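PDB 1X10: pyrrolidone-carboxylate peptidase from Pyrococcus furiosus, which removes pyroglutamyl (5-oxoproline) groups from the N termini of peptides, generally where the second residue is not proline, as a thiol peptidase of family C15. Local coordinates for residues K122-R127 / L193-V198; S113-K118 / E201-E206; E20-D25 / M187-A192; D62-V67 / K160-I165; P71-I76 / P130-N135. The protein carries 3 engineered substitutions. All coordinates share one frame; numbering follows the deposited sequence.

In the fold
From the N terminus, helix 18-26 meets the start of helix 189-206 in interaction 3, the longest loop. Within it, strand 63-69 pairs with strand 161-167 in interaction 4, and inside that span residues 71-76 join 130-135 in interaction 5. Two contacts then break the simple enclosure. Interaction 2 (113-118 / 201-206) begins within the loop of interaction 5 but ends near the C terminus; interaction 1 (122-127 / 193-198) lies wholly within interaction 2. Both cross interactions 3, 4 and 5. Helix 189-206 thus binds helix 18-26 near its start and the region of helix 117-126 further on, while interactions 4 and 5 build the sheet beneath.

Interaction 1. Residues K122-R127 / L193-V198; sequences KKLHER and LEAVKV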
# COMPACT_ATOMS: atom_id res chain seq x y z
N LYS A 122 21.60 -6.67 -10.28
CA LYS A 122 22.72 -6.87 -9.37
C LYS A 122 23.62 -5.64 -9.31
O LYS A 122 24.03 -5.22 -8.23
CB LYS A 122 23.51 -8.10 -9.81
CG LYS A 122 24.60 -8.54 -8.84
CD LYS A 122 25.82 -7.64 -8.92
CE LYS A 122 26.56 -7.81 -10.25
NZ LYS A 122 27.76 -6.92 -10.35
N LYS A 123 23.94 -5.07 -10.46
CA LYS A 123 24.81 -3.89 -10.50
C LYS A 123 24.12 -2.69 -9.85
O LYS A 123 24.76 -1.91 -9.13
CB LYS A 123 25.19 -3.55 -11.94
CG LYS A 123 26.32 -2.55 -12.05
CD LYS A 123 27.58 -3.09 -11.39
CE LYS A 123 28.72 -2.09 -11.47
NZ LYS A 123 29.12 -1.82 -12.87
N LEU A 124 22.83 -2.52 -10.10
CA LEU A 124 22.09 -1.41 -9.51
C LEU A 124 22.17 -1.53 -7.99
O LEU A 124 22.42 -0.54 -7.30
CB LEU A 124 20.63 -1.43 -9.98
CG LEU A 124 20.43 -1.07 -11.46
CD1 LEU A 124 18.97 -1.22 -11.84
CD2 LEU A 124 20.91 0.35 -11.71
N HIS A 125 21.97 -2.74 -7.47
CA HIS A 125 22.04 -2.97 -6.03
C HIS A 125 23.42 -2.61 -5.47
O HIS A 125 23.53 -2.06 -4.38
CB HIS A 125 21.71 -4.43 -5.71
CG HIS A 125 20.28 -4.79 -5.93
ND1 HIS A 125 19.77 -6.04 -5.66
CD2 HIS A 125 19.23 -4.05 -6.37
CE1 HIS A 125 18.48 -6.06 -5.92
NE2 HIS A 125 18.12 -4.87 -6.35
N GLU A 126 24.46 -2.93 -6.23
CA GLU A 126 25.82 -2.61 -5.80
C GLU A 126 26.02 -1.10 -5.77
O GLU A 126 26.87 -0.60 -5.03
CB GLU A 126 26.83 -3.26 -6.74
CG GLU A 126 26.85 -4.78 -6.62
CD GLU A 126 27.79 -5.44 -7.61
OE1 GLU A 126 27.96 -6.67 -7.52
OE2 GLU A 126 28.36 -4.73 -8.47
N ARG A 127 25.24 -0.39 -6.58
CA ARG A 127 25.31 1.06 -6.64
C ARG A 127 24.38 1.69 -5.60
O ARG A 127 24.28 2.91 -5.51
CB ARG A 127 24.89 1.56 -8.03
CG ARG A 127 25.91 1.32 -9.13
CD ARG A 127 27.12 2.23 -8.97
NE ARG A 127 27.52 2.82 -10.24
CZ ARG A 127 27.99 2.13 -11.27
NH1 ARG A 127 28.13 0.82 -11.19
NH2 ARG A 127 28.32 2.76 -12.40
N LEU A 193 18.07 8.39 -13.58
CA LEU A 193 18.96 8.59 -14.72
C LEU A 193 20.16 7.66 -14.63
O LEU A 193 20.53 7.01 -15.61
CB LEU A 193 19.42 10.05 -14.79
CG LEU A 193 20.44 10.43 -15.86
CD1 LEU A 193 19.88 10.15 -17.26
CD2 LEU A 193 20.80 11.91 -15.72
N GLU A 194 20.78 7.61 -13.45
CA GLU A 194 21.95 6.76 -13.25
C GLU A 194 21.59 5.29 -13.44
O GLU A 194 22.39 4.52 -13.98
CB GLU A 194 22.53 6.98 -11.84
CG GLU A 194 23.76 6.12 -11.54
CD GLU A 194 24.98 6.53 -12.36
OE1 GLU A 194 25.98 5.78 -12.34
OE2 GLU A 194 24.94 7.59 -13.02
N ALA A 195 20.40 4.91 -13.02
CA ALA A 195 19.95 3.53 -13.16
C ALA A 195 19.93 3.14 -14.64
O ALA A 195 20.39 2.06 -15.01
CB ALA A 195 18.54 3.36 -12.56
N VAL A 196 19.42 4.03 -15.49
CA VAL A 196 19.37 3.76 -16.92
C VAL A 196 20.79 3.70 -17.50
O VAL A 196 21.08 2.86 -18.34
CB VAL A 196 18.54 4.85 -17.67
CG1 VAL A 196 18.58 4.60 -19.18
CG2 VAL A 196 17.10 4.82 -17.18
N LYS A 197 21.67 4.59 -17.04
CA LYS A 197 23.05 4.59 -17.51
C LYS A 197 23.70 3.26 -17.14
O LYS A 197 24.42 2.67 -17.94
CB LYS A 197 23.85 5.74 -16.88
CG LYS A 197 23.49 7.12 -17.39
CD LYS A 197 24.41 8.18 -16.80
CE LYS A 197 23.99 9.58 -17.22
NZ LYS A 197 24.80 10.65 -16.57
N VAL A 198 23.44 2.79 -15.93
CA VAL A 198 24.00 1.53 -15.47
C VAL A 198 23.51 0.36 -16.33
O VAL A 198 24.28 -0.52 -16.70
CB VAL A 198 23.65 1.25 -14.01
CG1 VAL A 198 24.05 -0.17 -13.63
CG2 VAL A 198 24.35 2.27 -13.10
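Val198 sits at the middle of this contact, with Lys123, Leu124 and Arg127 all packing on it. The CD2 branch of Leu124 does most of the apolar work: it packs 3.7 Å from Val198 CB and also presses on the neighbouring turn, with CD2 3.6 Å from Ala195 CA. Its CG stands anti to the carbonyl carbon (chi1 -69°), which lets CD2 reach helix 189-206. Beside it, the CG1 methyl of Val198 takes the aliphatic stem of Lys123, CG to CG1 being 3.6 Å.

The other methyl, CG2, faces Arg127. The two side chains meet tip to tip, and Val198 CG2 lies 4.0 Å above the plane of the Arg127 guanidinium, over its centre, while Lys123 CE comes to the edge of the same group. Arg127 gets there through bends at chi2 and chi3. Glu194 crosses it at about a right angle, with carboxylate and guanidinium planes 48° apart, giving a long salt bridge of 3.8 Å between Arg127 NH2 and Glu194 OE1; Glu201 offers a second, weak ion pair.

The helix segments cross at 135° with axes 10.0 Å apart, and no hydrogen bond joins them. Cohesion therefore comes mainly from hydrocarbon contact between buried Leu124, Ala195 and Val198, with the long ion pair adding a probably modest electrostatic attraction at the exposed margin.

Interaction 2. Residues S113-K118 / E201-E206; sequences STLPIK and EVALEE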
# COMPACT_ATOMS: atom_id res chain seq x y z
N SER A 113 12.44 -10.31 -22.26
CA SER A 113 13.41 -9.24 -22.51
C SER A 113 14.73 -9.91 -22.79
O SER A 113 15.03 -10.97 -22.22
CB SER A 113 13.56 -8.35 -21.27
OG SER A 113 14.65 -7.45 -21.41
N THR A 114 15.53 -9.34 -23.68
CA THR A 114 16.82 -9.92 -23.99
C THR A 114 17.96 -9.13 -23.34
O THR A 114 19.13 -9.31 -23.67
CB THR A 114 17.05 -10.05 -25.52
OG1 THR A 114 16.68 -8.83 -26.16
CG2 THR A 114 16.21 -11.19 -26.08
N LEU A 115 17.60 -8.22 -22.44
CA LEU A 115 18.61 -7.47 -21.71
C LEU A 115 19.04 -8.42 -20.60
O LEU A 115 18.28 -9.30 -20.20
CB LEU A 115 18.00 -6.21 -21.08
CG LEU A 115 17.50 -5.09 -21.99
CD1 LEU A 115 16.90 -3.98 -21.13
CD2 LEU A 115 18.64 -4.54 -22.83
N PRO A 116 20.28 -8.28 -20.10
CA PRO A 116 20.73 -9.16 -19.02
C PRO A 116 20.12 -8.60 -17.73
O PRO A 116 20.81 -7.99 -16.91
CB PRO A 116 22.25 -9.01 -19.08
CG PRO A 116 22.41 -7.56 -19.49
CD PRO A 116 21.36 -7.40 -20.57
N ILE A 117 18.81 -8.80 -17.57
CA ILE A 117 18.09 -8.25 -16.44
C ILE A 117 18.60 -8.58 -15.04
O ILE A 117 18.62 -7.70 -14.18
CB ILE A 117 16.57 -8.58 -16.52
CG1 ILE A 117 16.33 -10.08 -16.34
CG2 ILE A 117 16.02 -8.13 -17.87
CD1 ILE A 117 14.83 -10.44 -16.34
N LYS A 118 19.03 -9.82 -14.81
CA LYS A 118 19.55 -10.16 -13.49
C LYS A 118 20.87 -9.46 -13.19
O LYS A 118 21.10 -9.00 -12.07
CB LYS A 118 19.70 -11.68 -13.34
CG LYS A 118 18.37 -12.44 -13.20
CD LYS A 118 17.57 -11.94 -12.00
CE LYS A 118 16.22 -12.63 -11.85
NZ LYS A 118 16.33 -14.06 -11.44
N GLU A 201 25.40 0.34 -19.58
CA GLU A 201 26.76 -0.14 -19.37
C GLU A 201 26.80 -1.66 -19.24
O GLU A 201 27.63 -2.32 -19.86
CB GLU A 201 27.35 0.51 -18.11
CG GLU A 201 27.45 2.02 -18.19
CD GLU A 201 27.81 2.67 -16.86
OE1 GLU A 201 27.92 3.91 -16.83
OE2 GLU A 201 27.97 1.95 -15.85
N VAL A 202 25.89 -2.20 -18.43
CA VAL A 202 25.83 -3.64 -18.23
C VAL A 202 25.45 -4.37 -19.52
O VAL A 202 26.00 -5.43 -19.82
CB VAL A 202 24.83 -4.00 -17.11
CG1 VAL A 202 24.73 -5.52 -16.96
CG2 VAL A 202 25.28 -3.36 -15.79
N ALA A 203 24.52 -3.80 -20.28
CA ALA A 203 24.10 -4.41 -21.53
C ALA A 203 25.30 -4.44 -22.49
O ALA A 203 25.60 -5.47 -23.09
CB ALA A 203 22.95 -3.62 -22.15
N LEU A 204 25.97 -3.30 -22.62
CA LEU A 204 27.13 -3.20 -23.51
C LEU A 204 28.21 -4.21 -23.15
O LEU A 204 28.75 -4.90 -24.02
CB LEU A 204 27.71 -1.79 -23.45
CG LEU A 204 26.92 -0.69 -24.17
CD1 LEU A 204 27.48 0.67 -23.78
CD2 LEU A 204 27.00 -0.90 -25.67
N GLU A 205 28.52 -4.31 -21.86
CA GLU A 205 29.54 -5.25 -21.40
C GLU A 205 29.13 -6.68 -21.72
O GLU A 205 29.98 -7.55 -21.93
CB GLU A 205 29.75 -5.10 -19.90
CG GLU A 205 30.39 -3.78 -19.50
CD GLU A 205 30.43 -3.58 -17.99
OE1 GLU A 205 30.90 -4.50 -17.28
OE2 GLU A 205 30.00 -2.51 -17.52
N GLU A 206 27.83 -6.92 -21.75
CA GLU A 206 27.30 -8.25 -22.04
C GLU A 206 27.58 -8.63 -23.49
O GLU A 206 27.88 -9.78 -23.79
CB GLU A 206 25.80 -8.28 -21.76
CG GLU A 206 25.22 -9.68 -21.64
CD GLU A 206 25.78 -10.45 -20.45
OE1 GLU A 206 25.37 -11.61 -20.25
OE2 GLU A 206 26.62 -9.89 -19.71
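Ser113 OG is gripped twice, accepting from Leu115 N at 3.2 Å (N-H...O 166°) and hydrogen bonding to the backbone O of Ser162, and so anchors the residue whose side chain leads toward Ala203. The bond to Leu115 closes an ST turn. Leu115 CD2 then reaches Ala203 CB at 4.5 Å, a loose touch.

Pro116 carries the contact itself. Its ring faces helix 189-206, and CG is the atom that meets most: Val202 CG1 at 4.0 Å, as the two side chains pass antiparallel to one another, and Ala203 CA at 4.1 Å. Further along the ring, Pro116 CB lies 4.0 Å from Glu206 CG. That methylene is anti to the backbone N (chi1 -163°), which brings the aliphatic part of Glu206 against the proline, while the carboxylate pairs with Lys119 in a salt bridge. Every touch across the contact is thus carbon to carbon. Pro116 is the centre of an inverse gamma turn and also the N-cap of helix 117-126, so a tight turn is what meets the helix.

Around the contact, Thr114 OG1 bonds Ser162 N and ties the loop to strand 161-167, whose Met161 packs on Leu115, Pro116 and Glu206. Ala203 also touches Ile63 of strand 63-69, and Val202 rests on Ile120. The proline corner is thereby wedged between the last turns of helix 189-206 and strand 161-167, just where helix 117-126 sets out.

Interaction 3. Residues E20-D25 / M187-A192; sequences ERIAKD and MSYEMA. Engineered in segment 187-192: Ser188 (natural residue Cys), Ala192 (natural residue Glu).
Tyr189 and Arg21 lie flat on one another: the guanidinium stacks over one ring face, with Arg21 CZ 3.8 Å from the ring centroid and planes only 19° apart, a cation-pi pair. NH2 is the nearest of its atoms, 3.4 Å from Tyr189 CD2 and displaced toward the rim. The Arg21 chain bends at chi3, and its CB also touches the ring, 3.6 Å from Tyr189 CE1, so the stem meets the rim while the tip lies over the face.

At the far end of the ring, the hydroxyl meets Asp25 tip to tip. Tyr189 OH donates to Asp25 OD1 over 2.6 Å, arriving from above the carboxylate plane (43° out of it). Ile22, between Arg21 and Asp25 on helix 18-26, runs antiparallel alongside the ring, with CG1 3.6 Å from Tyr189 CE1; its CD1 goes on to Ala192 CB at 4.2 Å, Ala192 being an engineered residue.

What positions Tyr189 is the start of its helix. Ser188, also engineered, is the N-cap and its OG accepts from Met191 N at 3.0 Å; its position is that of the natural interchain disulfide. Tyr189 follows, CG anti to the backbone N (chi1 174°), and its ring extends toward helix 18-26.

Further out, Ile22 also packs on Leu193 and Val196. The whole is helix-to-helix packing beside the sheet of an alpha/beta fold, in which a tyrosine from a serine-capped helix N terminus is covered on one face by an arginine and held at its hydroxyl by an aspartate of the partner helix.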
# COMPACT_ATOMS: atom_id res chain seq x y z
N GLU A 20 11.21 11.38 -20.24
CA GLU A 20 11.43 12.26 -21.38
C GLU A 20 12.78 12.95 -21.16
O GLU A 20 13.60 13.04 -22.08
CB GLU A 20 10.32 13.30 -21.49
CG GLU A 20 10.61 14.42 -22.48
CD GLU A 20 9.38 15.23 -22.85
OE1 GLU A 20 8.53 15.48 -21.97
OE2 GLU A 20 9.26 15.64 -24.02
N ARG A 21 13.01 13.42 -19.94
CA ARG A 21 14.27 14.09 -19.60
C ARG A 21 15.43 13.11 -19.68
O ARG A 21 16.52 13.47 -20.13
CB ARG A 21 14.21 14.65 -18.18
CG ARG A 21 13.52 15.99 -18.06
CD ARG A 21 13.53 16.46 -16.61
NE ARG A 21 14.88 16.67 -16.09
CZ ARG A 21 15.14 16.96 -14.82
NH1 ARG A 21 14.16 17.07 -13.94
NH2 ARG A 21 16.40 17.16 -14.42
N ILE A 22 15.21 11.88 -19.22
CA ILE A 22 16.26 10.86 -19.26
C ILE A 22 16.72 10.65 -20.70
O ILE A 22 17.92 10.63 -20.99
CB ILE A 22 15.75 9.52 -18.69
CG1 ILE A 22 15.52 9.65 -17.18
CG2 ILE A 22 16.77 8.42 -18.97
CD1 ILE A 22 14.98 8.39 -16.52
N ALA A 23 15.76 10.49 -21.61
CA ALA A 23 16.09 10.29 -23.02
C ALA A 23 16.90 11.46 -23.57
O ALA A 23 17.92 11.26 -24.23
CB ALA A 23 14.81 10.11 -23.83
N LYS A 24 16.45 12.68 -23.29
CA LYS A 24 17.15 13.86 -23.76
C LYS A 24 18.53 14.03 -23.13
O LYS A 24 19.47 14.47 -23.80
CB LYS A 24 16.31 15.11 -23.51
CG LYS A 24 15.04 15.17 -24.35
CD LYS A 24 14.29 16.47 -24.12
CE LYS A 24 13.06 16.55 -25.01
NZ LYS A 24 12.28 17.80 -24.74
N ASP A 25 18.65 13.68 -21.86
CA ASP A 25 19.92 13.79 -21.15
C ASP A 25 20.94 12.77 -21.65
O ASP A 25 22.15 13.04 -21.67
CB ASP A 25 19.72 13.60 -19.64
CG ASP A 25 19.26 14.88 -18.94
OD1 ASP A 25 18.91 14.82 -17.75
OD2 ASP A 25 19.25 15.94 -19.59
N MET A 187 11.36 8.54 -6.41
CA MET A 187 12.80 8.28 -6.47
C MET A 187 13.41 9.46 -7.22
O MET A 187 12.87 9.90 -8.24
CB MET A 187 13.08 6.97 -7.21
CG MET A 187 14.57 6.62 -7.33
SD MET A 187 14.86 4.96 -8.00
CE MET A 187 14.66 3.96 -6.51
N SER A 188 14.53 9.98 -6.72
CA SER A 188 15.16 11.14 -7.34
C SER A 188 15.41 10.97 -8.84
O SER A 188 15.66 9.87 -9.32
CB SER A 188 16.48 11.46 -6.65
OG SER A 188 17.49 10.54 -7.03
N TYR A 189 15.36 12.08 -9.57
CA TYR A 189 15.62 12.05 -11.00
C TYR A 189 17.04 11.56 -11.23
O TYR A 189 17.30 10.77 -12.15
CB TYR A 189 15.47 13.44 -11.61
CG TYR A 189 15.87 13.45 -13.06
CD1 TYR A 189 15.05 12.87 -14.03
CD2 TYR A 189 17.12 13.93 -13.45
CE1 TYR A 189 15.47 12.76 -15.36
CE2 TYR A 189 17.55 13.83 -14.78
CZ TYR A 189 16.72 13.24 -15.72
OH TYR A 189 17.16 13.09 -17.02
N GLU A 190 17.97 12.03 -10.40
CA GLU A 190 19.37 11.65 -10.52
C GLU A 190 19.58 10.14 -10.43
O GLU A 190 20.37 9.57 -11.18
CB GLU A 190 20.21 12.37 -9.45
CG GLU A 190 20.34 13.87 -9.68
CD GLU A 190 19.08 14.64 -9.31
OE1 GLU A 190 18.94 15.79 -9.76
OE2 GLU A 190 18.24 14.10 -8.55
N MET A 191 18.88 9.49 -9.51
CA MET A 191 19.02 8.05 -9.35
C MET A 191 18.38 7.30 -10.52
O MET A 191 18.91 6.28 -10.96
CB MET A 191 18.40 7.58 -8.04
CG MET A 191 18.54 6.08 -7.83
SD MET A 191 18.10 5.51 -6.20
CE MET A 191 19.62 5.92 -5.28
N ALA A 192 17.25 7.79 -11.01
CA ALA A 192 16.57 7.15 -12.13
C ALA A 192 17.47 7.23 -13.37
O ALA A 192 17.62 6.25 -14.10
CB ALA A 192 15.24 7.86 -12.41

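Interaction 4. Residues D62-V67 / K160-I165; sequences DIAIHV and KMSGFI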
# COMPACT_ATOMS: atom_id res chain seq x y z
N ASP A 62 22.13 -1.67 -31.61
CA ASP A 62 22.54 -3.02 -31.23
C ASP A 62 21.79 -3.34 -29.94
O ASP A 62 21.46 -4.49 -29.66
CB ASP A 62 24.04 -3.06 -30.96
CG ASP A 62 24.85 -2.84 -32.21
OD1 ASP A 62 24.93 -3.77 -33.03
OD2 ASP A 62 25.40 -1.72 -32.36
N ILE A 63 21.52 -2.29 -29.17
CA ILE A 63 20.82 -2.40 -27.90
C ILE A 63 19.73 -1.34 -27.80
O ILE A 63 19.95 -0.17 -28.12
CB ILE A 63 21.79 -2.17 -26.71
CG1 ILE A 63 22.90 -3.23 -26.74
CG2 ILE A 63 21.01 -2.21 -25.39
CD1 ILE A 63 24.01 -2.98 -25.72
N ALA A 64 18.55 -1.76 -27.35
CA ALA A 64 17.43 -0.84 -27.19
C ALA A 64 16.91 -0.95 -25.77
O ALA A 64 16.52 -2.03 -25.31
CB ALA A 64 16.31 -1.18 -28.18
N ILE A 65 16.92 0.18 -25.07
CA ILE A 65 16.42 0.22 -23.70
C ILE A 65 15.33 1.28 -23.66
O ILE A 65 15.60 2.48 -23.77
CB ILE A 65 17.54 0.56 -22.70
CG1 ILE A 65 18.57 -0.57 -22.69
CG2 ILE A 65 16.94 0.75 -21.30
CD1 ILE A 65 19.77 -0.32 -21.79
N HIS A 66 14.09 0.81 -23.53
CA HIS A 66 12.92 1.67 -23.50
C HIS A 66 12.57 1.95 -22.04
O HIS A 66 12.47 1.03 -21.23
CB HIS A 66 11.78 0.98 -24.24
CG HIS A 66 12.15 0.58 -25.64
ND1 HIS A 66 12.35 1.49 -26.65
CD2 HIS A 66 12.43 -0.64 -26.17
CE1 HIS A 66 12.74 0.86 -27.74
NE2 HIS A 66 12.80 -0.43 -27.48
N VAL A 67 12.40 3.23 -21.72
CA VAL A 67 12.11 3.64 -20.35
C VAL A 67 10.74 4.28 -20.23
O VAL A 67 10.28 5.00 -21.12
CB VAL A 67 13.19 4.64 -19.86
CG1 VAL A 67 13.10 4.83 -18.36
CG2 VAL A 67 14.58 4.14 -20.27
N LYS A 160 20.02 -6.46 -31.09
CA LYS A 160 20.40 -7.76 -30.54
C LYS A 160 19.79 -7.93 -29.16
O LYS A 160 19.40 -9.02 -28.76
CB LYS A 160 21.92 -7.87 -30.44
CG LYS A 160 22.67 -7.63 -31.74
CD LYS A 160 24.17 -7.58 -31.49
CE LYS A 160 24.93 -7.14 -32.73
NZ LYS A 160 26.39 -7.01 -32.46
N MET A 161 19.73 -6.82 -28.41
CA MET A 161 19.16 -6.83 -27.07
C MET A 161 18.10 -5.74 -26.97
O MET A 161 18.29 -4.62 -27.46
CB MET A 161 20.22 -6.55 -26.01
CG MET A 161 21.35 -7.55 -25.92
SD MET A 161 22.45 -7.10 -24.56
CE MET A 161 22.65 -8.70 -23.77
N SER A 162 16.99 -6.07 -26.32
CA SER A 162 15.90 -5.12 -26.15
C SER A 162 15.20 -5.38 -24.82
O SER A 162 15.01 -6.53 -24.41
CB SER A 162 14.89 -5.25 -27.30
OG SER A 162 13.80 -4.35 -27.14
N GLY A 163 14.81 -4.30 -24.15
CA GLY A 163 14.14 -4.46 -22.88
C GLY A 163 13.50 -3.17 -22.43
O GLY A 163 13.63 -2.13 -23.09
N PHE A 164 12.83 -3.23 -21.29
CA PHE A 164 12.14 -2.08 -20.74
C PHE A 164 12.43 -1.86 -19.26
O PHE A 164 12.52 -2.81 -18.48
CB PHE A 164 10.63 -2.24 -20.95
CG PHE A 164 9.88 -0.96 -20.87
CD1 PHE A 164 9.66 -0.34 -19.65
CD2 PHE A 164 9.45 -0.33 -22.03
CE1 PHE A 164 9.04 0.91 -19.59
CE2 PHE A 164 8.83 0.91 -21.97
CZ PHE A 164 8.62 1.53 -20.76
N ILE A 165 12.57 -0.59 -18.89
CA ILE A 165 12.83 -0.22 -17.50
C ILE A 165 11.82 0.83 -17.06
O ILE A 165 11.63 1.84 -17.74
CB ILE A 165 14.24 0.37 -17.34
CG1 ILE A 165 15.29 -0.72 -17.61
CG2 ILE A 165 14.42 0.95 -15.93
CD1 ILE A 165 16.72 -0.21 -17.56
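Strands 63-67 and 161-165 run parallel with axes 4.7 Å apart and directions 19° from each other, paired from Ile63–Met161 through Val67–Ile165. Hydrogen bonds alternate between the strands: Ala64 N and His66 N donate to Met161 O and Gly163 O, while Met161, Gly163 and Ile165 donate back to Asp62, Ala64 and His66.

Phe164 reaches across to the neighbouring strand. Its CG is anti to the backbone N (chi1 -160°), and the ring lies so that His66 O stands 3.2 Å above its plane, over the centre. The same oxygen accepts from Ile165 N at 2.8 Å. His66 CB also packs on the ring, 3.5 Å from Phe164 CD2. The imidazole has its own partners: NE2 bonds Ser149 OG, which Ser162 OG also reaches, and ND1 bonds Thr6 OG1. On the other face of the sheet, Ile65 CG2 touches Ile165 CD1 at 3.9 Å beneath helix 189-206.

Just before the two strands begin, Asp62 and Lys160 run alongside each other and form a salt bridge of 3.6 Å between OD1 and NZ; Asp62 OD2 bonds Lys2 N.

Phe164 also touches His166 and Ser142, the latter engineered, both active-site positions, consistent with a place in the active-site wall. Two hydroxyl bonds fix the rotation of the His66 imidazole inside the core, and backbone bonds chiefly hold the strands, with the ion pair at one end.

Interaction 5. Residues P71-I76 / P130-N135; sequences PGRSAI and PAYISN
Arg73 lies across Tyr132 at about a right angle, where a loop leads into a parallel bridge, Ile76 with Ala131, of the central mixed sheet. From CB outward its side chain passes the phenol oxygen: CB is 4.0 Å from Tyr132 OH and CG comes closest, at 3.3 Å. Then CD, 3.9 Å from Tyr132 OH, and NE, 3.6 Å from it, carry the chain on, bent at chi2 and chi3. CZ and NH1 lie near Ser134 OG, and at the tip NH2 comes to 3.1 Å from Ser134 OG. The same nitrogen makes a salt bridge to active-site Glu79 and a hydrogen bond to Ser77; Ser134 OG also bonds Glu79, so arginine and serine both hold that carboxylate.

Two backbone bonds make the bridge: Ile76 N donates to Pro130 O at 3.0 Å and Tyr132 N donates to Ile76 O at 2.9 Å. Ala75 CB fits against Pro130, and Val183 and Ile178 of the second subunit pack on Ala75 and Tyr132, at the subunit interface. One water joins the ring's hydroxyl to the loop, accepting from Ser74 N and lying 3.0 Å from Tyr132 OH.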
# COMPACT_ATOMS: atom_id res chain seq x y z
N PRO A 71 3.75 5.00 -12.27
CA PRO A 71 3.14 5.62 -11.09
C PRO A 71 2.87 4.61 -9.98
O PRO A 71 2.25 3.58 -10.22
CB PRO A 71 1.85 6.23 -11.64
CG PRO A 71 2.22 6.57 -13.06
CD PRO A 71 2.98 5.34 -13.49
N GLY A 72 3.34 4.90 -8.77
CA GLY A 72 3.08 3.99 -7.67
C GLY A 72 4.22 3.05 -7.31
O GLY A 72 4.32 2.61 -6.16
N ARG A 73 5.06 2.71 -8.28
CA ARG A 73 6.17 1.81 -7.97
C ARG A 73 7.22 2.54 -7.15
O ARG A 73 7.50 3.72 -7.37
CB ARG A 73 6.71 1.18 -9.25
CG ARG A 73 5.89 -0.08 -9.57
CD ARG A 73 5.46 -0.25 -11.01
NE ARG A 73 6.46 -0.93 -11.80
CZ ARG A 73 6.20 -1.86 -12.73
NH1 ARG A 73 4.95 -2.23 -12.98
NH2 ARG A 73 7.18 -2.40 -13.40
N SER A 74 7.79 1.83 -6.18
CA SER A 74 8.76 2.39 -5.24
C SER A 74 10.23 2.25 -5.57
O SER A 74 11.07 2.83 -4.88
CB SER A 74 8.53 1.76 -3.87
OG SER A 74 8.79 0.37 -3.93
N ALA A 75 10.55 1.49 -6.61
CA ALA A 75 11.94 1.30 -6.98
C ALA A 75 12.05 1.08 -8.48
O ALA A 75 11.03 0.94 -9.17
CB ALA A 75 12.51 0.10 -6.24
N ILE A 76 13.28 1.06 -8.98
CA ILE A 76 13.52 0.82 -10.39
C ILE A 76 13.04 -0.59 -10.69
O ILE A 76 13.31 -1.51 -9.91
CB ILE A 76 15.03 0.90 -10.74
CG1 ILE A 76 15.56 2.32 -10.50
CG2 ILE A 76 15.25 0.47 -12.19
CD1 ILE A 76 14.92 3.40 -11.38
N PRO A 130 17.78 0.82 -5.35
CA PRO A 130 16.77 -0.24 -5.24
C PRO A 130 16.16 -0.58 -6.60
O PRO A 130 15.75 0.31 -7.36
CB PRO A 130 15.75 0.33 -4.25
CG PRO A 130 15.98 1.82 -4.30
CD PRO A 130 17.47 1.95 -4.46
N ALA A 131 16.13 -1.86 -6.91
CA ALA A 131 15.60 -2.32 -8.19
C ALA A 131 15.14 -3.77 -8.07
O ALA A 131 15.66 -4.53 -7.26
CB ALA A 131 16.68 -2.20 -9.27
N TYR A 132 14.15 -4.13 -8.87
CA TYR A 132 13.64 -5.49 -8.87
C TYR A 132 13.14 -5.84 -10.27
O TYR A 132 13.02 -4.97 -11.14
CB TYR A 132 12.51 -5.63 -7.84
CG TYR A 132 11.27 -4.83 -8.15
CD1 TYR A 132 10.20 -5.42 -8.82
CD2 TYR A 132 11.17 -3.50 -7.77
CE1 TYR A 132 9.04 -4.69 -9.10
CE2 TYR A 132 10.02 -2.76 -8.04
CZ TYR A 132 8.96 -3.37 -8.71
OH TYR A 132 7.82 -2.65 -8.98
N ILE A 133 12.88 -7.13 -10.49
CA ILE A 133 12.40 -7.59 -11.79
C ILE A 133 10.87 -7.60 -11.76
O ILE A 133 10.26 -8.21 -10.89
CB ILE A 133 12.91 -9.02 -12.12
CG1 ILE A 133 14.37 -9.00 -12.59
CG2 ILE A 133 12.10 -9.60 -13.29
CD1 ILE A 133 15.27 -8.07 -11.85
N SER A 134 10.26 -6.91 -12.72
CA SER A 134 8.81 -6.86 -12.83
C SER A 134 8.37 -7.91 -13.84
O SER A 134 9.02 -8.10 -14.87
CB SER A 134 8.36 -5.47 -13.29
OG SER A 134 7.00 -5.48 -13.68
N ASN A 135 7.26 -8.58 -13.55
CA ASN A 135 6.75 -9.62 -14.44
C ASN A 135 5.57 -9.18 -15.30
O ASN A 135 4.95 -9.99 -15.99
CB ASN A 135 6.41 -10.86 -13.62
CG ASN A 135 7.65 -11.48 -13.00
OD1 ASN A 135 7.65 -11.86 -11.83
ND2 ASN A 135 8.71 -11.57 -13.79
O HOH W 1 7.15 -1.26 -6.43